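Periplasmic binding protein (Pseudomonas aeruginosa, PDB 2R79) binds heme in the periplasm and probably delivers it to a membrane transporter for uptake into the cell. Local coordinates at residues Val26-Asp29 against Thr30-His34; Gly9-Leu12 against Ser13-Val16; Val44-Gln47 against Arg48-Ala51; Leu97-Asn100 against Leu101-Gly105. One frame throughout, in Å; residues are numbered along the deposited sequence.

In the fold
The four contacts run from the heme pocket back into the N-terminal half of the fold. Contact 3 supplies the tyrosine that ligates the heme iron. Contact 1 adjoins it, with centres about 10 Å apart, and is tied to it by a probable hydrogen bond, Thr30 N to Gly45 O at 2.9 Å; its Thr31 also lines the pocket. Contact 2, the start of helix 10-18, is joined to contact 1 by two probable hydrogen bonds, Asp29 OD1 to Gly9 N (2.7 Å) and Ser32 OG to Ser13 OG (2.8 Å). Contact 4 packs on the far part of contact 2, where Trp15 meets three leucines, and its centre is about 23 Å from that of contact 3.

Contact 1. Residues Val26-Asp29 against Thr30-His34; sequences VGVD and TTSQH
Asp29 and Thr31 meet through a carboxylate that folds back over the chain following it. With CG between the backbone N and the carbonyl carbon (chi1 76°), the acid lies above the peptide groups ahead. Its OD2 takes two bonds from one residue, Thr31 N at 3.0 Å and Thr31 OG1 at 2.5 Å, the latter very short, so its exact length is doubtful. The amide does not come in along the carboxylate plane but from well above it. OD1 accepts Ser32 OG at 2.9 Å, also from above the plane, and a further bond from Gly9 N at the start of helix 10-18. Four donors thus grip a buried acid, which probably helps to keep it ionised. The bond from Thr31 N makes an Asx turn, and it coincides with a type I beta turn from Asp29 to Ser32 closed by Ser32 N to Asp29 O at 3.1 Å. Together they turn the chain sharply just past edge strand 25-28 of the parallel sheet and bring Thr31 to the heme. On the inner side Val28 CB rests on Ser32 CB at 3.7 Å. Ser32 OG is also hydrogen-bonded to Ser13 OG of helix 10-18. The other side is looser. Thr30, partly exposed, points its CB away from 26-29, though the CB meets Asp29 C at 3.7 Å. Partly exposed Gln33 reaches back so that NE2 meets Thr30 O at 3.0 Å in a nearly straight bond (172°). NE2 lies in the plane of the Thr30 carbonyl, and that oxygen in the plane of the Gln33 amide.

Contact 2. Residues Gly9-Leu12 against Ser13-Val16; sequences GGSL and SEWV
A chi1 of -84° sets the indole of Trp15 beside its own backbone N and swings it back along the helix, so that CD1 lies 3.2 Å from Ser11 O; the carbonyl approaches the ring obliquely. A similar first torsion (-65°) sets Glu14 CG 3.4 Å from Gly10 O, and the chain then extends to carry the carboxylate onward. Both belong to the opening turns of helix 10-18, the helix of the beta-alpha-beta unit that links strands 5-7 and 25-28. Gly9 is its N-cap residue, with a positive phi at which a CB would press against the carbonyl O of the residue before. The first four i to i+4 bonds follow in order. Gly9 O accepts Ser13 N at 3.3 Å, nearly along the C=O axis, and Gly10 O accepts Glu14 N at 3.1 Å in the carbonyl plane. The bond from Trp15 N to Ser11 O, also 3.1 Å, is tilted 28° from that plane.

The polar ends of the side chains are used away from the helix. Glu14 OE1 forms a salt bridge with Arg247, Ser11 OG bonds to Gly243 O, and Trp15 NE1 bonds to Leu244 O; three side chains of the first helical turns thereby fasten the helix to the loop 243-247. Val16 completes the series: its N bonds to Leu12 O at 3.0 Å, and its CG2 sits 3.5 Å from that same oxygen.

Contact 3. Residues Val44-Gln47 against Arg48-Ala51; sequences VGYQ and RQLA. With HEM (protoporphyrin IX containing Fe), chain D.
Tyr46 OH does double duty: it binds the heme iron at 2.3 Å and accepts a hydrogen bond from Arg48 NE at 2.9 Å. The arginine, two residues on, runs alongside the tyrosine in the same direction, its chain extended from CG to NE, with CD 3.3 Å from Tyr46 CE2. The hydroxyl lies at the guanidinium edge, close to its plane, although the bond is bent (141°). The phenol ring and guanidinium planes are 48° apart. Porphyrin atom C4A lies over one face of the Tyr46 ring and Arg48 N over the opposite one, both towards the rim, while Gln49 NE2 approaches the ring edge and meets heme CAA at 3.6 Å.

The loop between strand 25-28 and helix 52-56 holds this pair in place. Gln49 N bonds to Tyr46 O at 3.0 Å, a water bridges Tyr46 N and Gln49 O, and Ala51 N returns to Val44 O at 3.3 Å. Away from the heme, Val44 CG2 packs beside Leu50 CD2. Arg203 adds a hydrogen bond to the heme. A cationic donor on the ligating oxygen would be expected to stabilise a phenolate and temper its donation to iron, consistent with a site that must both hold and release heme.

Contact 4. Residues Leu97-Asn100 against Leu101-Gly105; sequences LESN and LKKLG
Leu97 O receives Leu101 N at 2.8 Å, the shortest hydrogen bond between 97-100 and 101-105 and a nearly straight one (170°). One residue on, Lys102 N reaches Glu98 O at a longer 3.3 Å and from above the carbonyl plane, so the bond is less well aligned. Lys103 N to Ser99 O and Leu104 N to Asn100 O, the latter 2.9 Å at 176°, continue the i to i+4 pattern of helix 94-108.

Side chains four residues apart pair along the helix. Leu97, its CG anti to the backbone N (chi1 176°), sends CD1 across to Leu101 CG at 3.8 Å, and the two chains pass at a slant rather than lying parallel. On another side, Lys103 runs fully extended past Ser99: its CG is 3.4 Å from Ser99 O, and its CE is 4.2 Å from Ser99 OG. The aliphatic part of the lysine thus covers the serine carbonyl while the amine extends beyond it. Leu104 CG lies over Asn100 O at 3.3 Å. Lys102, bent at its second torsion, leads outward on the exposed side.

The leucines form an apolar face, and Lys102 and Lys103 lie on the more exposed one. Leu97, Leu101 and Leu104 bear on Trp15 of helix 10-18, with Leu97 also touching Tyr121 and Leu101 touching Glu118 of helix 111-135. Asn100 ND2 bonds to Ser89 O, so the helix packs against both helix 10-18 and helix 111-135 and is tied to the loop that follows edge strand 85-87.

Contact 1. Residues Val26-Asp29 against Thr30-His34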
loop_
_atom_site.group_PDB
_atom_site.type_symbol
_atom_site.label_atom_id
_atom_site.label_comp_id
_atom_site.label_asym_id
_atom_site.label_seq_id
_atom_site.Cartn_x
_atom_site.Cartn_y
_atom_site.Cartn_z
ATOM N N VAL A 26 23.332 16.755 12.759
ATOM C CA VAL A 26 23.804 15.432 13.152
ATOM C C VAL A 26 22.886 14.772 14.176
ATOM O O VAL A 26 23.037 13.591 14.485
ATOM C CB VAL A 26 25.256 15.471 13.725
ATOM C CG1 VAL A 26 26.221 15.966 12.657
ATOM C CG2 VAL A 26 25.318 16.348 14.964
ATOM N N GLY A 27 21.929 15.533 14.695
ATOM C CA GLY A 27 21.003 14.989 15.670
ATOM C C GLY A 27 19.836 15.919 15.937
ATOM O O GLY A 27 19.970 17.139 15.832
ATOM N N VAL A 28 18.686 15.347 16.278
ATOM C CA VAL A 28 17.496 16.138 16.562
ATOM C C VAL A 28 16.650 15.526 17.679
ATOM O O VAL A 28 16.799 14.348 18.018
ATOM C CB VAL A 28 16.615 16.286 15.309
ATOM C CG1 VAL A 28 17.421 16.903 14.183
ATOM C CG2 VAL A 28 16.068 14.934 14.897
ATOM N N ASP A 29 15.765 16.335 18.252
ATOM C CA ASP A 29 14.897 15.867 19.319
ATOM C C ASP A 29 13.710 15.157 18.674
ATOM O O ASP A 29 13.505 15.246 17.462
ATOM C CB ASP A 29 14.408 17.040 20.173
ATOM C CG ASP A 29 13.317 17.839 19.490
ATOM O OD1 ASP A 29 13.604 18.467 18.445
ATOM O OD2 ASP A 29 12.170 17.830 19.995
ATOM N N THR A 30 12.923 14.467 19.488
ATOM C CA THR A 30 11.776 13.721 18.993
ATOM C C THR A 30 10.664 14.512 18.288
ATOM O O THR A 30 9.881 13.925 17.541
ATOM C CB THR A 30 11.143 12.886 20.128
ATOM O OG1 THR A 30 10.750 13.754 21.195
ATOM C CG2 THR A 30 12.143 11.867 20.661
ATOM N N THR A 31 10.576 15.823 18.502
ATOM C CA THR A 31 9.520 16.591 17.829
ATOM C C THR A 31 9.904 16.966 16.402
ATOM O O THR A 31 9.090 17.523 15.665
ATOM C CB THR A 31 9.160 17.902 18.576
ATOM O OG1 THR A 31 10.303 18.763 18.619
ATOM C CG2 THR A 31 8.679 17.607 19.989
ATOM N N SER A 32 11.137 16.660 16.015
ATOM C CA SER A 32 11.619 16.969 14.672
ATOM C C SER A 32 11.354 15.782 13.759
ATOM O O SER A 32 12.167 14.866 13.659
ATOM C CB SER A 32 13.110 17.288 14.717
ATOM O OG SER A 32 13.349 18.423 15.533
ATOM N N GLN A 33 10.208 15.813 13.087
ATOM C CA GLN A 33 9.792 14.732 12.213
ATOM C C GLN A 33 9.608 15.147 10.763
ATOM O O GLN A 33 9.089 14.378 9.949
ATOM C CB GLN A 33 8.487 14.150 12.749
ATOM C CG GLN A 33 8.624 13.503 14.122
ATOM C CD GLN A 33 7.289 13.318 14.817
ATOM O OE1 GLN A 33 6.276 13.026 14.180
ATOM N NE2 GLN A 33 7.283 13.476 16.136
ATOM N N HIS A 34 10.030 16.362 10.438
ATOM C CA HIS A 34 9.895 16.866 9.082
ATOM C C HIS A 34 11.111 17.676 8.690
ATOM O O HIS A 34 11.525 18.568 9.418
ATOM C CB HIS A 34 8.635 17.727 8.954
ATOM C CG HIS A 34 7.373 16.989 9.269
ATOM N ND1 HIS A 34 6.942 16.772 10.560
ATOM C CD2 HIS A 34 6.496 16.341 8.465
ATOM C CE1 HIS A 34 5.855 16.020 10.537
ATOM N NE2 HIS A 34 5.564 15.743 9.277
#

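Contact 2. Residues Gly9-Leu12 against Ser13-Val16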
loop_
_atom_site.group_PDB
_atom_site.type_symbol
_atom_site.label_atom_id
_atom_site.label_comp_id
_atom_site.label_asym_id
_atom_site.label_seq_id
_atom_site.Cartn_x
_atom_site.Cartn_y
_atom_site.Cartn_z
ATOM N N GLY A 9 13.358 21.127 18.745
ATOM C CA GLY A 9 12.209 21.944 18.399
ATOM C C GLY A 9 11.864 21.747 16.935
ATOM O O GLY A 9 12.560 22.246 16.054
ATOM N N GLY A 10 10.783 21.016 16.680
ATOM C CA GLY A 10 10.353 20.736 15.321
ATOM C C GLY A 10 10.538 21.817 14.266
ATOM O O GLY A 10 11.251 21.613 13.284
ATOM N N SER A 11 9.895 22.963 14.458
ATOM C CA SER A 11 9.983 24.055 13.496
ATOM C C SER A 11 11.389 24.579 13.239
ATOM O O SER A 11 11.693 24.984 12.122
ATOM C CB SER A 11 9.064 25.198 13.922
ATOM O OG SER A 11 7.709 24.794 13.818
ATOM N N LEU A 12 12.242 24.593 14.259
ATOM C CA LEU A 12 13.613 25.056 14.075
ATOM C C LEU A 12 14.322 24.131 13.080
ATOM O O LEU A 12 14.972 24.590 12.136
ATOM C CB LEU A 12 14.357 25.042 15.409
ATOM C CG LEU A 12 14.658 26.398 16.049
ATOM C CD1 LEU A 12 13.394 27.237 16.102
ATOM C CD2 LEU A 12 15.230 26.190 17.447
ATOM N N SER A 13 14.186 22.826 13.298
ATOM C CA SER A 13 14.800 21.829 12.431
ATOM C C SER A 13 14.325 21.975 10.992
ATOM O O SER A 13 15.118 21.863 10.056
ATOM C CB SER A 13 14.481 20.418 12.934
ATOM O OG SER A 13 15.040 20.200 14.212
ATOM N N GLU A 14 13.029 22.211 10.819
ATOM C CA GLU A 14 12.482 22.377 9.479
ATOM C C GLU A 14 13.140 23.566 8.800
ATOM O O GLU A 14 13.440 23.516 7.610
ATOM C CB GLU A 14 10.973 22.614 9.520
ATOM C CG GLU A 14 10.157 21.465 10.044
ATOM C CD GLU A 14 8.674 21.666 9.799
ATOM O OE1 GLU A 14 8.267 21.685 8.618
ATOM O OE2 GLU A 14 7.918 21.813 10.784
ATOM N N TRP A 15 13.349 24.639 9.559
ATOM C CA TRP A 15 13.967 25.839 9.005
ATOM C C TRP A 15 15.401 25.592 8.571
ATOM O O TRP A 15 15.796 26.027 7.497
ATOM C CB TRP A 15 13.901 26.996 10.005
ATOM C CG TRP A 15 12.599 27.716 9.946
ATOM C CD1 TRP A 15 11.737 27.941 10.981
ATOM C CD2 TRP A 15 11.989 28.289 8.783
ATOM N NE1 TRP A 15 10.625 28.614 10.532
ATOM C CE2 TRP A 15 10.753 28.841 9.189
ATOM C CE3 TRP A 15 12.365 28.388 7.435
ATOM C CZ2 TRP A 15 9.889 29.488 8.297
ATOM C CZ3 TRP A 15 11.507 29.030 6.546
ATOM C CH2 TRP A 15 10.282 29.572 6.983
ATOM N N VAL A 16 16.173 24.893 9.398
ATOM C CA VAL A 16 17.555 24.584 9.054
ATOM C C VAL A 16 17.564 23.849 7.716
ATOM O O VAL A 16 18.328 24.189 6.810
ATOM C CB VAL A 16 18.223 23.694 10.129
ATOM C CG1 VAL A 16 19.561 23.177 9.623
ATOM C CG2 VAL A 16 18.433 24.492 11.411
#

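Contact 3. Residues Val44-Gln47 against Arg48-Ala51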
loop_
_atom_site.group_PDB
_atom_site.type_symbol
_atom_site.label_atom_id
_atom_site.label_comp_id
_atom_site.label_asym_id
_atom_site.label_seq_id
_atom_site.Cartn_x
_atom_site.Cartn_y
_atom_site.Cartn_z
ATOM N N VAL A 44 18.184 12.831 20.360
ATOM C CA VAL A 44 18.658 13.388 21.620
ATOM C C VAL A 44 17.535 13.459 22.643
ATOM O O VAL A 44 17.682 14.094 23.686
ATOM C CB VAL A 44 19.229 14.799 21.431
ATOM C CG1 VAL A 44 20.537 14.729 20.670
ATOM C CG2 VAL A 44 18.228 15.669 20.687
ATOM N N GLY A 45 16.417 12.806 22.335
ATOM C CA GLY A 45 15.276 12.793 23.234
ATOM C C GLY A 45 14.293 13.932 23.014
ATOM O O GLY A 45 14.370 14.651 22.022
ATOM N N TYR A 46 13.355 14.090 23.940
ATOM C CA TYR A 46 12.363 15.150 23.842
ATOM C C TYR A 46 13.035 16.484 24.163
ATOM O O TYR A 46 13.927 16.554 25.012
ATOM C CB TYR A 46 11.210 14.879 24.810
ATOM C CG TYR A 46 10.097 15.898 24.743
ATOM C CD1 TYR A 46 9.540 16.276 23.520
ATOM C CD2 TYR A 46 9.586 16.473 25.906
ATOM C CE1 TYR A 46 8.501 17.202 23.455
ATOM C CE2 TYR A 46 8.544 17.401 25.854
ATOM C CZ TYR A 46 8.007 17.761 24.626
ATOM O OH TYR A 46 6.985 18.682 24.571
ATOM N N GLN A 47 12.601 17.540 23.483
ATOM C CA GLN A 47 13.183 18.864 23.674
ATOM C C GLN A 47 13.144 19.387 25.111
ATOM O O GLN A 47 14.090 20.027 25.569
ATOM C CB GLN A 47 12.497 19.876 22.754
ATOM C CG GLN A 47 11.145 20.364 23.235
ATOM C CD GLN A 47 10.645 21.548 22.429
ATOM O OE1 GLN A 47 11.430 22.390 21.997
ATOM N NE2 GLN A 47 9.335 21.621 22.229
ATOM N N ARG A 48 12.052 19.122 25.820
ATOM C CA ARG A 48 11.911 19.589 27.196
ATOM C C ARG A 48 12.700 18.730 28.183
ATOM O O ARG A 48 12.860 19.099 29.351
ATOM C CB ARG A 48 10.433 19.609 27.600
ATOM C CG ARG A 48 9.570 20.564 26.779
ATOM C CD ARG A 48 8.096 20.437 27.150
ATOM N NE ARG A 48 7.213 21.082 26.178
ATOM C CZ ARG A 48 6.948 22.384 26.141
ATOM N NH1 ARG A 48 7.494 23.207 27.028
ATOM N NH2 ARG A 48 6.129 22.865 25.213
ATOM N N GLN A 49 13.200 17.592 27.709
ATOM C CA GLN A 49 13.964 16.681 28.557
ATOM C C GLN A 49 15.185 16.110 27.830
ATOM O O GLN A 49 15.329 14.894 27.695
ATOM C CB GLN A 49 13.048 15.548 29.030
ATOM C CG GLN A 49 11.941 16.006 29.972
ATOM C CD GLN A 49 10.809 15.002 30.070
ATOM O OE1 GLN A 49 11.042 13.811 30.264
ATOM N NE2 GLN A 49 9.576 15.480 29.944
ATOM N N LEU A 50 16.068 16.998 27.380
ATOM C CA LEU A 50 17.264 16.585 26.654
ATOM C C LEU A 50 18.202 15.672 27.427
ATOM O O LEU A 50 18.338 15.771 28.651
ATOM C CB LEU A 50 18.058 17.805 26.180
ATOM C CG LEU A 50 17.419 18.692 25.116
ATOM C CD1 LEU A 50 18.387 19.806 24.752
ATOM C CD2 LEU A 50 17.075 17.866 23.887
ATOM N N ALA A 51 18.850 14.781 26.682
ATOM C CA ALA A 51 19.808 13.837 27.234
ATOM C C ALA A 51 21.195 14.441 27.050
ATOM O O ALA A 51 21.706 14.487 25.933
ATOM C CB ALA A 51 19.711 12.502 26.492
HETATM C CHA HEM D . 5.317 16.774 28.115
HETATM C CHB HEM D . 6.069 14.581 23.772
HETATM C CHC HEM D . 3.943 18.331 21.538
HETATM C CHD HEM D . 3.267 20.564 25.817
HETATM C C1A HEM D . 5.722 15.831 27.130
HETATM C C2A HEM D . 6.325 14.528 27.379
HETATM C C3A HEM D . 6.556 13.946 26.162
HETATM C C4A HEM D . 6.065 14.856 25.157
HETATM C CMA HEM D . 7.252 12.609 25.892
HETATM C CAA HEM D . 6.648 13.865 28.719
HETATM C CBA HEM D . 5.482 13.083 29.319
HETATM C CGA HEM D . 4.360 13.985 29.808
HETATM O O1A HEM D . 4.573 14.728 30.795
HETATM O O2A HEM D . 3.265 13.956 29.201
HETATM C C1B HEM D . 5.632 15.449 22.765
HETATM C C2B HEM D . 5.628 15.149 21.340
HETATM C C3B HEM D . 5.017 16.202 20.706
HETATM C C4B HEM D . 4.668 17.152 21.749
HETATM C CMB HEM D . 6.265 13.921 20.665
HETATM C CAB HEM D . 4.809 16.377 19.338
HETATM C CBB HEM D . 4.356 15.414 18.494
HETATM C C1C HEM D . 3.587 19.269 22.517
HETATM C C2C HEM D . 2.806 20.461 22.261
HETATM C C3C HEM D . 2.561 21.068 23.449
HETATM C C4C HEM D . 3.282 20.289 24.444
HETATM C CMC HEM D . 2.351 20.975 20.903
HETATM C CAC HEM D . 1.630 22.084 23.663
HETATM C CBC HEM D . 1.958 23.389 23.830
HETATM C C1D HEM D . 3.803 19.743 26.805
HETATM C C2D HEM D . 3.688 20.030 28.213
HETATM C C3D HEM D . 4.283 19.008 28.867
HETATM C C4D HEM D . 4.721 18.033 27.863
HETATM C CMD HEM D . 3.041 21.255 28.854
HETATM C CAD HEM D . 4.523 19.041 30.375
HETATM C CBD HEM D . 5.979 19.132 30.833
HETATM C CGD HEM D . 6.667 20.443 30.455
HETATM O O1D HEM D . 7.852 20.610 30.822
HETATM O O2D HEM D . 6.035 21.306 29.801
HETATM N NA HEM D . 5.593 16.033 25.748
HETATM N NB HEM D . 5.089 16.710 23.011
HETATM N NC HEM D . 3.895 19.168 23.867
HETATM N ND HEM D . 4.450 18.522 26.583
HETATM FE FE HEM D . 4.927 17.686 24.802
HETATM O O HOH W 1 14.102 12.795 26.468
#

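Contact 4. Residues Leu97-Asn100 against Leu101-Gly105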
loop_
_atom_site.group_PDB
_atom_site.type_symbol
_atom_site.label_atom_id
_atom_site.label_comp_id
_atom_site.label_asym_id
_atom_site.label_seq_id
_atom_site.Cartn_x
_atom_site.Cartn_y
_atom_site.Cartn_z
ATOM N N LEU A 97 9.865 35.102 14.236
ATOM C CA LEU A 97 10.277 34.295 13.098
ATOM C C LEU A 97 11.404 34.995 12.355
ATOM O O LEU A 97 12.472 34.421 12.152
ATOM C CB LEU A 97 9.103 34.060 12.149
ATOM C CG LEU A 97 9.445 33.312 10.859
ATOM C CD1 LEU A 97 10.232 32.042 11.163
ATOM C CD2 LEU A 97 8.163 32.988 10.130
ATOM N N GLU A 98 11.161 36.245 11.969
ATOM C CA GLU A 98 12.140 37.042 11.242
ATOM C C GLU A 98 13.465 37.164 11.981
ATOM O O GLU A 98 14.508 37.342 11.366
ATOM C CB GLU A 98 11.559 38.427 10.955
ATOM C CG GLU A 98 10.424 38.389 9.947
ATOM C CD GLU A 98 9.610 39.671 9.911
ATOM O OE1 GLU A 98 10.215 40.764 9.881
ATOM O OE2 GLU A 98 8.362 39.584 9.901
ATOM N N SER A 99 13.423 37.058 13.301
ATOM C CA SER A 99 14.637 37.138 14.098
ATOM C C SER A 99 15.330 35.780 14.111
ATOM O O SER A 99 16.556 35.698 14.101
ATOM C CB SER A 99 14.306 37.565 15.524
ATOM O OG SER A 99 15.438 37.416 16.358
ATOM N N ASN A 100 14.545 34.710 14.146
ATOM C CA ASN A 100 15.121 33.374 14.135
ATOM C C ASN A 100 15.779 33.125 12.777
ATOM O O ASN A 100 16.893 32.612 12.698
ATOM C CB ASN A 100 14.045 32.314 14.384
ATOM C CG ASN A 100 13.574 32.275 15.824
ATOM O OD1 ASN A 100 14.236 32.791 16.725
ATOM N ND2 ASN A 100 12.429 31.641 16.051
ATOM N N LEU A 101 15.090 33.499 11.705
ATOM C CA LEU A 101 15.635 33.302 10.371
ATOM C C LEU A 101 16.927 34.085 10.182
ATOM O O LEU A 101 17.863 33.605 9.549
ATOM C CB LEU A 101 14.618 33.710 9.310
ATOM C CG LEU A 101 13.378 32.825 9.196
ATOM C CD1 LEU A 101 12.522 33.320 8.045
ATOM C CD2 LEU A 101 13.781 31.385 8.966
ATOM N N LYS A 102 16.969 35.291 10.734
ATOM C CA LYS A 102 18.148 36.139 10.646
ATOM C C LYS A 102 19.353 35.403 11.218
ATOM O O LYS A 102 20.405 35.334 10.587
ATOM C CB LYS A 102 17.913 37.437 11.425
ATOM C CG LYS A 102 19.141 38.324 11.571
ATOM C CD LYS A 102 19.622 38.849 10.227
ATOM C CE LYS A 102 20.835 39.761 10.395
ATOM N NZ LYS A 102 21.333 40.275 9.087
ATOM N N LYS A 103 19.193 34.849 12.414
ATOM C CA LYS A 103 20.280 34.124 13.062
ATOM C C LYS A 103 20.660 32.847 12.316
ATOM O O LYS A 103 21.834 32.628 12.019
ATOM C CB LYS A 103 19.903 33.781 14.501
ATOM C CG LYS A 103 19.632 34.992 15.366
ATOM C CD LYS A 103 19.319 34.593 16.801
ATOM C CE LYS A 103 19.050 35.824 17.652
ATOM N NZ LYS A 103 18.864 35.480 19.088
ATOM N N LEU A 104 19.672 32.005 12.018
ATOM C CA LEU A 104 19.936 30.758 11.307
ATOM C C LEU A 104 20.672 31.047 10.012
ATOM O O LEU A 104 21.625 30.356 9.661
ATOM C CB LEU A 104 18.634 30.021 11.002
ATOM C CG LEU A 104 17.857 29.493 12.208
ATOM C CD1 LEU A 104 16.608 28.769 11.726
ATOM C CD2 LEU A 104 18.740 28.556 13.021
ATOM N N GLY A 105 20.228 32.080 9.308
ATOM C CA GLY A 105 20.870 32.442 8.062
ATOM C C GLY A 105 22.344 32.733 8.271
ATOM O O GLY A 105 23.189 32.258 7.514
#